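Local coordinates for protein acetylxylan esterase / glucomannan deacetylase (Cellvibrio japonicus, PDB 2W9X) that removes acetyl groups from plant cell wall polysaccharides, acting on acetylated xylan and, with a large preference, on acetylated glucomannan, at residues D212-L215 and L216-Y219; A252-D255 and N256-W259; A267-V270 and A271-K275. All coordinates share one frame; numbering follows the deposited sequence.

Overall arrangement
The three contacts follow one another along the chain; none nests in or crosses another. All lie in the SGNH-type hydrolase part, which has a parallel sheet. Contact 1 comes after strand 191-196 and forms the start of the short helix 215-218. Contact 2 closes a tight turn in the loop between helix 246-249 and helix 262-283. Contact 3 lies within helix 262-283. That helix brings the three together. Asp-268 OD2 of contact 3 forms a salt bridge with Arg-258 NH1 of contact 2 and probably accepts a hydrogen bond from Trp-259 NE1. Leu-216 of contact 1 packs on the backbone of Asn-272. Contacts 1 and 2 do not touch.

Contact 1. Residues D212-L215 and L216-Y219; sequences DKSL and LSLY
Leu-215 touches Leu-218 and Tyr-219 at the start of this short helix, and Ser-214 and Ser-217 hold its polar end. Leu-215 is buried. Its CG lies anti to the backbone N (chi1 -158°), and the two methyls diverge. CD2 lies 4.4 Å from Leu-218 CD1, and CD1 lies 4.3 Å from Tyr-219 CB. Leu-218 turns back over the first segment, and its CG lies 3.5 Å from Ser-214 O. Leu-216 meets the first segment through its CB, 3.6 Å from Ser-214 OG. Beyond the segments Leu-215 packs on Phe-200, Leu-244 and Ile-148, while Leu-216 packs on Ile-202 and on Phe-276 of helix 262-283.

Ser-214 is the N-cap. Its OG sits between the backbone N and the carbonyl carbon (chi1 65°). There it accepts a weak bond from Ser-217 N at 3.3 Å. The hydroxyl of Ser-217 donates in turn: OG to Ser-214 O, 3.0 Å, tilted 24° from the carbonyl plane. The same oxygen also takes weak bonds from Ser-217 N and Leu-218 N. Leu-215 O receives two more weak bonds, from Leu-218 N and Tyr-219 N. These backbone bonds are long or bent. Tyr-219 OH is held by Glu-146, and Arg-35 makes a cation-pi contact with its ring. The side chain of Leu-215 is about 8 Å from Gly-199 and from the side chain of Asn-247, the probable transition-state stabilisers. The arrangement is a serine N-cap on a short helix, near the probable oxyanion hole of an SGNH hydrolase.

Contact 2. Residues A252-D255 and N256-W259; sequences ALND and NERW
Asn-254 and Glu-257 face each other across a type I beta turn, with Asp-255 and Asn-256 at its corners. The turn lies in the loop between helix 246-249 and helix 262-283. Its backbone bond, from Glu-257 N to Asn-254 O, is weak at 3.5 Å.

The stronger hydrogen bonds are accepted by the side chain of Glu-257. Its CG lies anti to the carbonyl carbon (chi1 -62°), and the chain, extended beyond CG, carries the carboxylate to the backbone N of Asn-254. OE1 accepts from Asn-254 N at 2.8 Å, nearly straight at 173°. This donor is on the anti side but tilted 26° out of the carboxylate plane. Asn-254 ND2 reaches the same oxygen at 3.1 Å, from above the plane. The two donors come from opposite faces of the carboxylate. They probably help fix its rotation.

Arg-204 NE forms a salt bridge with Glu-257 OE2. Asn-254 ND2 has a further partner in Asn-207 OD1.

The apolar contact joins Leu-253 to the buried Trp-259, and the two side chains cross at about a right angle. Arg-258 CG lies over one face of the indole. Leu-253 CD2 meets the ring obliquely, 3.7 Å from Trp-259 CE3.

Contact 3. Residues A267-V270 and A271-K275; sequences ADYV and ANYVK
Tyr-269 and Tyr-273 stand one turn apart on the alpha helix 262-283. They form an offset edge-to-face pair. Both have CG anti to the backbone N, at chi1 174° for Tyr-269 and -153° for Tyr-273. The two side chains therefore run side by side and point the same way. They differ in the rotation of their rings, and the planes stand 88° apart. The edge of Tyr-273 is turned toward the face of Tyr-269, with the ring centroids 5.6 Å apart. Tyr-273 CD1 comes to 3.6 Å from Tyr-269 CZ. The hydroxyl of Tyr-269 lies near the plane of the other ring, with OH 3.3 Å from Tyr-273 CE1. Tyr-269 OH donates to Leu-244 O, Ile-202 touches both tyrosines, and Phe-249 makes a second edge-to-face contact with Tyr-269.

On another side of the helix Val-270 and Val-274 share a rotamer, with CG1 anti to the backbone N in each. Val-270 CG1 and Val-274 CG2 are 4.3 Å apart, and both residues pack on Gln-311 of helix 300-314. The backbone has regular alpha-helical bonds, such as Tyr-273 N to Tyr-269 O at 3.0 Å.

Asp-268 and Asn-272 meet through the backbone of Asp-268. Asp-268 OD2 has a salt bridge to Arg-258 and a hydrogen bond from Trp-259 NE1. Asn-272 ND2 lies 3.1 Å from Asp-268 OD1 but is not bonded to it, and the carboxylate and amide planes are nearly perpendicular. Asn-272 bends its amide back along the helix instead, so Asp-268 O has two donors. They arrive from opposite faces of the carbonyl plane. One is Asn-272 N, at 3.2 Å. The other is Asn-272 ND2, at 3.1 Å and nearly straight, with the acceptor oxygen in the plane of the amide.

Contact 1. Residues D212-L215 and L216-Y219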
loop_
_atom_site.group_PDB
_atom_site.type_symbol
_atom_site.label_atom_id
_atom_site.label_comp_id
_atom_site.label_asym_id
_atom_site.label_seq_id
_atom_site.Cartn_x
_atom_site.Cartn_y
_atom_site.Cartn_z
ATOM N N ASP B 212 19.289 -17.168 -19.153
ATOM C CA ASP B 212 20.523 -16.790 -18.453
ATOM C C ASP B 212 20.430 -15.409 -17.799
ATOM O O ASP B 212 21.373 -14.960 -17.134
ATOM C CB ASP B 212 21.732 -16.854 -19.412
ATOM C CG ASP B 212 21.618 -15.877 -20.612
ATOM O OD1 ASP B 212 20.517 -15.709 -21.209
ATOM O OD2 ASP B 212 22.672 -15.297 -20.981
ATOM N N LYS B 213 19.277 -14.760 -17.979
ATOM C CA LYS B 213 19.055 -13.382 -17.576
ATOM C C LYS B 213 17.672 -13.161 -16.944
ATOM O O LYS B 213 16.798 -14.036 -16.990
ATOM C CB LYS B 213 19.156 -12.460 -18.803
ATOM C CG LYS B 213 20.537 -12.352 -19.405
ATOM C CD LYS B 213 20.525 -11.526 -20.667
ATOM C CE LYS B 213 21.932 -11.453 -21.244
ATOM N NZ LYS B 213 21.911 -10.827 -22.591
ATOM N N SER B 214 17.516 -11.969 -16.366
ATOM C CA SER B 214 16.251 -11.409 -15.900
ATOM C C SER B 214 16.463 -9.890 -15.834
ATOM O O SER B 214 17.577 -9.406 -16.045
ATOM C CB SER B 214 15.903 -11.949 -14.508
ATOM O OG SER B 214 16.862 -11.498 -13.571
ATOM N N LEU B 215 15.420 -9.135 -15.522
ATOM C CA LEU B 215 15.589 -7.695 -15.299
ATOM C C LEU B 215 16.578 -7.450 -14.163
ATOM O O LEU B 215 17.429 -6.566 -14.251
ATOM C CB LEU B 215 14.246 -7.005 -14.998
ATOM C CG LEU B 215 14.124 -5.495 -15.236
ATOM C CD1 LEU B 215 14.813 -4.637 -14.170
ATOM C CD2 LEU B 215 14.653 -5.114 -16.643
ATOM N N LEU B 216 16.449 -8.243 -13.102
ATOM C CA LEU B 216 17.291 -8.153 -11.915
ATOM C C LEU B 216 18.809 -8.278 -12.215
ATOM O O LEU B 216 19.611 -7.597 -11.587
ATOM C CB LEU B 216 16.832 -9.185 -10.858
ATOM C CG LEU B 216 15.684 -8.740 -9.914
ATOM C CD1 LEU B 216 14.775 -7.750 -10.490
ATOM C CD2 LEU B 216 14.903 -9.890 -9.292
ATOM N N SER B 217 19.180 -9.116 -13.179
ATOM C CA SER B 217 20.602 -9.311 -13.512
ATOM C C SER B 217 21.140 -8.172 -14.383
ATOM O O SER B 217 22.325 -7.886 -14.370
ATOM C CB SER B 217 20.838 -10.674 -14.184
ATOM O OG SER B 217 20.246 -10.698 -15.468
ATOM N N LEU B 218 20.243 -7.511 -15.114
ATOM C CA LEU B 218 20.593 -6.363 -15.938
ATOM C C LEU B 218 20.677 -5.110 -15.095
ATOM O O LEU B 218 21.446 -4.196 -15.395
ATOM C CB LEU B 218 19.531 -6.141 -17.015
ATOM C CG LEU B 218 19.362 -7.238 -18.074
ATOM C CD1 LEU B 218 18.036 -7.024 -18.777
ATOM C CD2 LEU B 218 20.501 -7.208 -19.066
ATOM N N TYR B 219 19.871 -5.092 -14.035
ATOM C CA TYR B 219 19.642 -3.906 -13.220
ATOM C C TYR B 219 20.896 -3.227 -12.643
ATOM O O TYR B 219 20.921 -2.006 -12.557
ATOM C CB TYR B 219 18.607 -4.178 -12.115
ATOM C CG TYR B 219 18.314 -2.921 -11.328
ATOM C CD1 TYR B 219 17.352 -1.991 -11.775
ATOM C CD2 TYR B 219 19.022 -2.637 -10.158
ATOM C CE1 TYR B 219 17.117 -0.818 -11.069
ATOM C CE2 TYR B 219 18.784 -1.470 -9.444
ATOM C CZ TYR B 219 17.832 -0.565 -9.913
ATOM O OH TYR B 219 17.624 0.584 -9.186
#

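Contact 2. Residues A252-D255 and N256-W259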
loop_
_atom_site.group_PDB
_atom_site.type_symbol
_atom_site.label_atom_id
_atom_site.label_comp_id
_atom_site.label_asym_id
_atom_site.label_seq_id
_atom_site.Cartn_x
_atom_site.Cartn_y
_atom_site.Cartn_z
ATOM N N ALA B 252 2.710 -20.326 -20.180
ATOM C CA ALA B 252 2.965 -21.614 -19.569
ATOM C C ALA B 252 4.454 -21.950 -19.651
ATOM O O ALA B 252 5.143 -21.529 -20.575
ATOM C CB ALA B 252 2.154 -22.683 -20.304
ATOM N N LEU B 253 4.937 -22.718 -18.680
ATOM C CA LEU B 253 6.306 -23.210 -18.698
ATOM C C LEU B 253 6.538 -24.192 -19.858
ATOM O O LEU B 253 5.712 -25.057 -20.128
ATOM C CB LEU B 253 6.657 -23.877 -17.360
ATOM C CG LEU B 253 6.788 -22.955 -16.140
ATOM C CD1 LEU B 253 6.483 -23.718 -14.838
ATOM C CD2 LEU B 253 8.167 -22.296 -16.100
ATOM N N ASN B 254 7.656 -24.028 -20.549
ATOM C CA ASN B 254 8.132 -25.043 -21.487
ATOM C C ASN B 254 8.885 -26.134 -20.750
ATOM O O ASN B 254 9.262 -25.943 -19.594
ATOM C CB ASN B 254 8.993 -24.386 -22.551
ATOM C CG ASN B 254 8.207 -23.376 -23.353
ATOM O OD1 ASN B 254 7.462 -23.748 -24.262
ATOM N ND2 ASN B 254 8.330 -22.089 -22.993
ATOM N N ASP B 255 9.101 -27.270 -21.424
ATOM C CA ASP B 255 9.764 -28.428 -20.839
ATOM C C ASP B 255 11.218 -28.152 -20.469
ATOM O O ASP B 255 11.721 -28.710 -19.506
ATOM C CB ASP B 255 9.726 -29.618 -21.821
ATOM C CG ASP B 255 8.317 -30.198 -22.008
ATOM O OD1 ASP B 255 7.493 -30.114 -21.062
ATOM O OD2 ASP B 255 8.051 -30.747 -23.107
ATOM N N ASN B 256 11.894 -27.301 -21.239
ATOM C CA ASN B 256 13.326 -27.072 -21.043
ATOM C C ASN B 256 13.698 -26.001 -20.002
ATOM O O ASN B 256 14.873 -25.705 -19.812
ATOM C CB ASN B 256 14.014 -26.797 -22.391
ATOM C CG ASN B 256 13.550 -25.500 -23.043
ATOM O OD1 ASN B 256 12.651 -24.822 -22.551
ATOM N ND2 ASN B 256 14.174 -25.150 -24.160
ATOM N N GLU B 257 12.701 -25.439 -19.325
ATOM C CA GLU B 257 12.911 -24.366 -18.346
ATOM C C GLU B 257 13.252 -24.925 -16.964
ATOM O O GLU B 257 12.918 -26.071 -16.657
ATOM C CB GLU B 257 11.675 -23.483 -18.270
ATOM C CG GLU B 257 11.339 -22.783 -19.589
ATOM C CD GLU B 257 10.321 -21.662 -19.425
ATOM O OE1 GLU B 257 9.228 -21.749 -20.021
ATOM O OE2 GLU B 257 10.618 -20.679 -18.716
ATOM N N ARG B 258 13.906 -24.117 -16.130
ATOM C CA ARG B 258 14.470 -24.641 -14.878
ATOM C C ARG B 258 13.414 -24.889 -13.799
ATOM O O ARG B 258 13.602 -25.746 -12.940
ATOM C CB ARG B 258 15.620 -23.768 -14.363
ATOM C CG ARG B 258 15.240 -22.336 -14.013
ATOM C CD ARG B 258 16.481 -21.578 -13.605
ATOM N NE ARG B 258 16.168 -20.253 -13.074
ATOM C CZ ARG B 258 16.081 -19.958 -11.775
ATOM N NH1 ARG B 258 15.810 -18.707 -11.400
ATOM N NH2 ARG B 258 16.291 -20.904 -10.848
ATOM N N TRP B 259 12.298 -24.164 -13.866
ATOM C CA TRP B 259 11.148 -24.436 -13.000
ATOM C C TRP B 259 10.334 -25.559 -13.617
ATOM O O TRP B 259 9.938 -25.469 -14.784
ATOM C CB TRP B 259 10.284 -23.186 -12.855
ATOM C CG TRP B 259 11.098 -21.946 -12.653
ATOM C CD1 TRP B 259 11.510 -21.418 -11.457
ATOM C CD2 TRP B 259 11.614 -21.081 -13.672
ATOM N NE1 TRP B 259 12.238 -20.276 -11.670
ATOM C CE2 TRP B 259 12.330 -20.051 -13.020
ATOM C CE3 TRP B 259 11.562 -21.090 -15.082
ATOM C CZ2 TRP B 259 12.979 -19.031 -13.719
ATOM C CZ3 TRP B 259 12.198 -20.068 -15.778
ATOM C CH2 TRP B 259 12.893 -19.047 -15.092
#

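Contact 3. Residues A267-V270 and A271-K275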
loop_
_atom_site.group_PDB
_atom_site.type_symbol
_atom_site.label_atom_id
_atom_site.label_comp_id
_atom_site.label_asym_id
_atom_site.label_seq_id
_atom_site.Cartn_x
_atom_site.Cartn_y
_atom_site.Cartn_z
ATOM N N ALA B 267 7.341 -19.623 -6.138
ATOM C CA ALA B 267 8.259 -19.573 -5.010
ATOM C C ALA B 267 9.516 -18.762 -5.364
ATOM O O ALA B 267 9.942 -17.881 -4.618
ATOM C CB ALA B 267 8.625 -20.990 -4.569
ATOM N N ASP B 268 10.085 -19.053 -6.528
ATOM C CA ASP B 268 11.319 -18.412 -6.971
ATOM C C ASP B 268 11.104 -16.927 -7.303
ATOM O O ASP B 268 11.946 -16.091 -6.961
ATOM C CB ASP B 268 11.887 -19.175 -8.172
ATOM C CG ASP B 268 13.303 -18.756 -8.529
ATOM O OD1 ASP B 268 14.100 -18.470 -7.613
ATOM O OD2 ASP B 268 13.631 -18.743 -9.734
ATOM N N TYR B 269 9.971 -16.607 -7.939
ATOM C CA TYR B 269 9.576 -15.232 -8.199
ATOM C C TYR B 269 9.446 -14.464 -6.885
ATOM O O TYR B 269 9.974 -13.358 -6.758
ATOM C CB TYR B 269 8.238 -15.186 -8.971
ATOM C CG TYR B 269 7.635 -13.798 -9.172
ATOM C CD1 TYR B 269 7.914 -13.051 -10.324
ATOM C CD2 TYR B 269 6.752 -13.245 -8.233
ATOM C CE1 TYR B 269 7.344 -11.778 -10.528
ATOM C CE2 TYR B 269 6.192 -11.992 -8.428
ATOM C CZ TYR B 269 6.489 -11.268 -9.577
ATOM O OH TYR B 269 5.944 -10.034 -9.746
ATOM N N VAL B 270 8.737 -15.036 -5.918
ATOM C CA VAL B 270 8.470 -14.309 -4.673
ATOM C C VAL B 270 9.787 -14.022 -3.918
ATOM O O VAL B 270 10.019 -12.879 -3.491
ATOM C CB VAL B 270 7.384 -14.991 -3.762
ATOM C CG1 VAL B 270 7.341 -14.348 -2.382
ATOM C CG2 VAL B 270 5.993 -14.920 -4.399
ATOM N N ALA B 271 10.646 -15.041 -3.791
ATOM C CA ALA B 271 11.905 -14.923 -3.046
ATOM C C ALA B 271 12.816 -13.847 -3.642
ATOM O O ALA B 271 13.380 -13.036 -2.922
ATOM C CB ALA B 271 12.639 -16.274 -2.979
ATOM N N ASN B 272 12.965 -13.852 -4.959
ATOM C CA ASN B 272 13.829 -12.886 -5.612
ATOM C C ASN B 272 13.306 -11.466 -5.633
ATOM O O ASN B 272 14.081 -10.514 -5.513
ATOM C CB ASN B 272 14.166 -13.357 -7.014
ATOM C CG ASN B 272 15.300 -14.323 -7.000
ATOM O OD1 ASN B 272 16.454 -13.912 -6.962
ATOM N ND2 ASN B 272 14.988 -15.616 -6.954
ATOM N N TYR B 273 11.997 -11.321 -5.778
ATOM C CA TYR B 273 11.381 -9.998 -5.711
ATOM C C TYR B 273 11.603 -9.416 -4.310
ATOM O O TYR B 273 12.003 -8.263 -4.176
ATOM C CB TYR B 273 9.887 -10.083 -6.024
ATOM C CG TYR B 273 9.265 -8.825 -6.602
ATOM C CD1 TYR B 273 8.134 -8.908 -7.419
ATOM C CD2 TYR B 273 9.794 -7.551 -6.330
ATOM C CE1 TYR B 273 7.529 -7.766 -7.944
ATOM C CE2 TYR B 273 9.205 -6.396 -6.863
ATOM C CZ TYR B 273 8.073 -6.515 -7.662
ATOM O OH TYR B 273 7.484 -5.393 -8.192
ATOM N N VAL B 274 11.356 -10.226 -3.274
ATOM C CA VAL B 274 11.585 -9.780 -1.890
ATOM C C VAL B 274 13.052 -9.404 -1.716
ATOM O O VAL B 274 13.373 -8.340 -1.165
ATOM C CB VAL B 274 11.134 -10.840 -0.832
ATOM C CG1 VAL B 274 11.590 -10.458 0.589
ATOM C CG2 VAL B 274 9.605 -11.013 -0.868
ATOM N N LYS B 275 13.940 -10.266 -2.216
ATOM C CA LYS B 275 15.393 -10.045 -2.107
ATOM C C LYS B 275 15.783 -8.712 -2.749
ATOM O O LYS B 275 16.559 -7.929 -2.175
ATOM C CB LYS B 275 16.147 -11.193 -2.786
ATOM C CG LYS B 275 17.633 -11.303 -2.453
ATOM C CD LYS B 275 18.354 -12.023 -3.585
ATOM C CE LYS B 275 19.729 -12.496 -3.183
ATOM N NZ LYS B 275 20.374 -13.150 -4.357
#